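Transcriptional repressor (Vibrio fischeri, PDB 3KV1) probably represses transcription as a SorC-family regulator, its effector domain, the part crystallised here, thought to bind a sugar. Local coordinates at residues S46-N50 against I76-R80; G56-G62 against A149-V154. All coordinates share one frame; numbering follows the deposited sequence.

How the contacts relate
Helix 34-52 and strand 58-61, which follows it in the chain, each enter one of the two contacts, and the pair illustrates how bonding changes with depth in an alpha/beta domain. Contact 1 is partly buried, its centre about 19 Å from that of the chain, and joins a helix to a loop through an arginine guanidinium on helix carbonyls and an asparagine amide on a loop N-H. Contact 2 is buried, its centre about 11 Å from that of the chain, and backbone hydrogen bonds there unite two parallel strands lined by small or apolar side chains. The centres of the two contacts are about 14 Å apart, and they meet where Y48 and L49 of the helix pack on F151 of the sheet.

Contact 1: residues S46-N50 against I76-R80; sequences SSYLN and IVTQR
R80, in the loop 76-80, reaches N50 and L49 near the end of helix 34-52 and illustrates how a single arginine can tie an irregular segment to helix carbonyls. Its CG lies between the backbone N and the carbonyl carbon (chi1 87°), and further bends at chi2 and chi3 fold the chain back over its own loop. CB, CG and CD carry the chain round, and NE, the first polar atom, donates to T78 O at 2.9 Å. NH2 bonds the same oxygen, so the guanidinium holds T78 O side-on, both nitrogens arriving from one face of that carbonyl. CZ carries the group on to the helix, where NH1 and NH2 grip N50 O end-on, each at 3.1 Å. NH2 approaches in the carbonyl plane on a lone pair, whereas NH1 comes from above that plane. NH1 also makes a weak bond to L49 O and a hydrogen bond to L53 O beyond the segment. The carbonyls of L49, N50 and L53 near the C-terminal end of the helix carry partial negative charge that probably stabilises the R80 guanidinium.

The N50 side chain adds a second set of bonds. With CG anti to the backbone N (chi1 -176°), its OD1 faces the loop and accepts T78 N at 2.9 Å, while R80 NH2 adds a weak bond to the same oxygen. The amide and guanidinium planes stand 44° apart. Alongside, V77 CG1 packs against N50 CB at 3.9 Å and also touches S46 OG, whose hydrogen-bond partner is K110. Helix 100-111 flanks the junction through K110 and Y111, the latter packing on L49, V77 and R80, just before the loop leads into strand 83-86.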
# COMPACT_ATOMS: atom_id res chain seq x y z
N SER A 46 -11.51 16.89 12.24
CA SER A 46 -11.63 17.21 10.80
C SER A 46 -11.49 18.72 10.56
O SER A 46 -10.79 19.17 9.64
CB SER A 46 -12.96 16.72 10.23
OG SER A 46 -13.09 17.03 8.83
N SER A 47 -12.19 19.48 11.39
CA SER A 47 -12.14 20.92 11.31
C SER A 47 -10.75 21.46 11.66
O SER A 47 -10.25 22.38 10.99
CB SER A 47 -13.20 21.55 12.21
OG SER A 47 -13.05 22.94 12.14
N TYR A 48 -10.15 20.91 12.72
CA TYR A 48 -8.79 21.29 13.11
C TYR A 48 -7.82 21.05 11.92
O TYR A 48 -7.02 21.92 11.58
CB TYR A 48 -8.34 20.52 14.38
CG TYR A 48 -6.84 20.60 14.64
CD1 TYR A 48 -6.29 21.65 15.35
CD2 TYR A 48 -6.00 19.61 14.15
CE1 TYR A 48 -4.90 21.71 15.57
CE2 TYR A 48 -4.63 19.65 14.38
CZ TYR A 48 -4.10 20.71 15.07
OH TYR A 48 -2.72 20.74 15.24
N LEU A 49 -7.89 19.88 11.30
CA LEU A 49 -7.02 19.62 10.14
C LEU A 49 -7.34 20.53 8.97
O LEU A 49 -6.44 21.03 8.27
CB LEU A 49 -7.13 18.18 9.68
CG LEU A 49 -6.52 17.15 10.65
CD1 LEU A 49 -6.75 15.76 10.07
CD2 LEU A 49 -5.01 17.40 10.81
N ASN A 50 -8.63 20.78 8.75
CA ASN A 50 -9.01 21.69 7.66
C ASN A 50 -8.31 23.04 7.78
O ASN A 50 -7.83 23.60 6.77
CB ASN A 50 -10.54 21.91 7.69
CG ASN A 50 -11.02 22.78 6.54
OD1 ASN A 50 -10.57 22.64 5.41
ND2 ASN A 50 -11.98 23.66 6.83
N ILE A 76 -17.26 19.82 5.16
CA ILE A 76 -16.61 20.56 4.08
C ILE A 76 -15.20 20.92 4.46
O ILE A 76 -14.97 21.55 5.50
CB ILE A 76 -17.29 21.91 3.89
CG1 ILE A 76 -18.72 21.71 3.39
CG2 ILE A 76 -16.48 22.80 2.90
CD1 ILE A 76 -19.49 23.02 3.30
N VAL A 77 -14.25 20.53 3.62
CA VAL A 77 -12.87 20.95 3.82
C VAL A 77 -12.33 21.54 2.52
O VAL A 77 -12.73 21.16 1.40
CB VAL A 77 -11.99 19.79 4.32
CG1 VAL A 77 -12.50 19.24 5.65
CG2 VAL A 77 -11.91 18.71 3.26
N THR A 78 -11.45 22.52 2.67
CA THR A 78 -10.78 23.10 1.52
C THR A 78 -9.78 22.11 0.94
O THR A 78 -9.15 21.34 1.67
CB THR A 78 -10.06 24.37 1.95
OG1 THR A 78 -11.00 25.23 2.60
CG2 THR A 78 -9.46 25.06 0.76
N GLN A 79 -9.63 22.10 -0.38
CA GLN A 79 -8.70 21.17 -1.00
C GLN A 79 -7.26 21.71 -0.91
O GLN A 79 -7.01 22.88 -1.22
CB GLN A 79 -9.10 20.91 -2.47
CG GLN A 79 -10.56 20.40 -2.58
CD GLN A 79 -10.76 19.07 -1.85
OE1 GLN A 79 -10.31 18.04 -2.33
NE2 GLN A 79 -11.42 19.10 -0.69
N ARG A 80 -6.33 20.87 -0.46
CA ARG A 80 -4.93 21.27 -0.44
C ARG A 80 -4.05 20.06 -0.68
O ARG A 80 -4.44 18.93 -0.36
CB ARG A 80 -4.58 22.01 0.87
CG ARG A 80 -4.14 21.17 2.09
CD ARG A 80 -5.24 20.26 2.66
NE ARG A 80 -6.54 20.88 2.92
CZ ARG A 80 -6.91 21.50 4.04
NH1 ARG A 80 -6.07 21.65 5.06
NH2 ARG A 80 -8.15 21.96 4.16

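Contact 2: residues G56-G62 against A149-V154; sequences GMAVAVG and AEFALV
Two flat groups, the F151 ring and the E150 carboxylate, frame the start of this strand pair beside M57, a selenomethionine. The ring offers its edge: M57 SE lies 3.9 Å from F151 CE1, a Met-aromatic contact in which the line from the ring centroid to SE is 78° off the normal, and A58 O also lies at the edge, in plane. V59 CG2 approaches obliquely, near F151 CB. The carboxylate lies across M57, with E150 OE1 3.4 Å from M57 CG, while its OE2 accepts A58 N at 2.8 Å from above the carboxylate plane. A bend at chi2 (87°) turns the E150 chain back toward that amide, so that a side chain supplies the bond just ahead of the backbone pairing.

From there strand 58-61 and the 151-154 part of strand 151-158 run parallel, the axes of these short segments 29° apart. A58 O receives F151 N, and A60 N binds F151 O at 2.8 Å. L153 N to A60 O and G62 N to L153 O carry the pairing onward. V59, V61, F151 and L153 line the face toward helices 34-52 and 100-111, where V59 CG1 meets L153 CB at 3.9 Å. A60 and A152 occupy the other face, with their CB atoms 4.2 Å apart. Strands 83-86 and 223-227 continue the sheet on the outer sides of the pair.

This combination is consistent with the parallel core of the mixed sheet in a Rossmann-like alpha/beta domain: buried backbone polar groups satisfy one another, and apolar side chains join the sheet to the helical layer. At the start of the pair, the E150 carboxylate satisfies the N-H of buried A58, which the backbone pairing with 151-154 does not reach.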
# COMPACT_ATOMS: atom_id res chain seq x y z
N GLY A 56 1.69 20.86 1.12
CA GLY A 56 3.09 20.51 1.31
C GLY A 56 3.43 19.91 2.67
O GLY A 56 4.56 19.46 2.89
N MSE A 57 2.49 19.93 3.61
CA MSE A 57 2.70 19.31 4.92
C MSE A 57 2.20 17.87 4.85
O MSE A 57 1.49 17.48 3.91
CB MSE A 57 1.97 20.07 6.02
CG MSE A 57 2.46 21.50 6.14
SE MSE A 57 1.73 22.36 7.73
CE MSE A 57 2.74 24.01 7.64
N ALA A 58 2.58 17.12 5.86
CA ALA A 58 2.29 15.69 5.92
C ALA A 58 1.71 15.31 7.26
O ALA A 58 2.00 15.96 8.29
CB ALA A 58 3.56 14.92 5.68
N VAL A 59 0.95 14.23 7.26
CA VAL A 59 0.36 13.65 8.48
C VAL A 59 0.79 12.17 8.58
O VAL A 59 0.62 11.41 7.59
CB VAL A 59 -1.21 13.71 8.46
CG1 VAL A 59 -1.77 13.23 9.80
CG2 VAL A 59 -1.71 15.15 8.11
N ALA A 60 1.39 11.78 9.71
CA ALA A 60 1.69 10.37 9.99
C ALA A 60 0.41 9.79 10.56
O ALA A 60 -0.01 10.26 11.60
CB ALA A 60 2.79 10.25 11.04
N VAL A 61 -0.11 8.72 9.95
CA VAL A 61 -1.47 8.27 10.25
C VAL A 61 -1.44 6.86 10.87
O VAL A 61 -0.81 5.95 10.32
CB VAL A 61 -2.30 8.26 8.95
CG1 VAL A 61 -3.70 7.64 9.18
CG2 VAL A 61 -2.43 9.71 8.36
N GLY A 62 -2.08 6.69 12.03
CA GLY A 62 -2.17 5.36 12.65
C GLY A 62 -3.42 4.62 12.21
O GLY A 62 -4.08 5.00 11.25
N ALA A 149 6.90 14.17 9.66
CA ALA A 149 5.63 14.84 9.42
C ALA A 149 5.37 15.95 10.44
O ALA A 149 5.80 15.88 11.59
CB ALA A 149 4.47 13.81 9.52
N GLU A 150 4.62 16.95 10.00
CA GLU A 150 4.17 18.03 10.86
C GLU A 150 3.10 17.56 11.87
O GLU A 150 3.01 18.10 12.95
CB GLU A 150 3.55 19.15 9.99
CG GLU A 150 4.57 20.00 9.15
CD GLU A 150 4.91 19.41 7.79
OE1 GLU A 150 5.49 20.15 6.96
OE2 GLU A 150 4.56 18.24 7.51
N PHE A 151 2.26 16.61 11.47
CA PHE A 151 1.16 16.10 12.31
C PHE A 151 1.23 14.59 12.43
O PHE A 151 1.77 13.94 11.53
CB PHE A 151 -0.21 16.39 11.67
CG PHE A 151 -0.46 17.85 11.43
CD1 PHE A 151 0.02 18.48 10.26
CD2 PHE A 151 -1.21 18.59 12.35
CE1 PHE A 151 -0.20 19.82 10.03
CE2 PHE A 151 -1.44 19.96 12.13
CZ PHE A 151 -0.93 20.56 10.96
N ALA A 152 0.61 14.05 13.49
CA ALA A 152 0.30 12.62 13.53
C ALA A 152 -1.16 12.51 13.91
O ALA A 152 -1.66 13.33 14.70
CB ALA A 152 1.21 11.86 14.55
N LEU A 153 -1.86 11.54 13.35
CA LEU A 153 -3.26 11.36 13.69
C LEU A 153 -3.36 9.93 14.25
O LEU A 153 -3.17 8.95 13.54
CB LEU A 153 -4.08 11.56 12.41
CG LEU A 153 -5.58 11.35 12.53
CD1 LEU A 153 -6.15 12.46 13.44
CD2 LEU A 153 -6.14 11.45 11.12
N VAL A 154 -3.56 9.82 15.56
CA VAL A 154 -3.50 8.49 16.16
C VAL A 154 -4.64 8.28 17.15
O VAL A 154 -5.15 9.25 17.75
CB VAL A 154 -2.15 8.30 16.89
CG1 VAL A 154 -0.98 8.17 15.89
CG2 VAL A 154 -1.91 9.48 17.90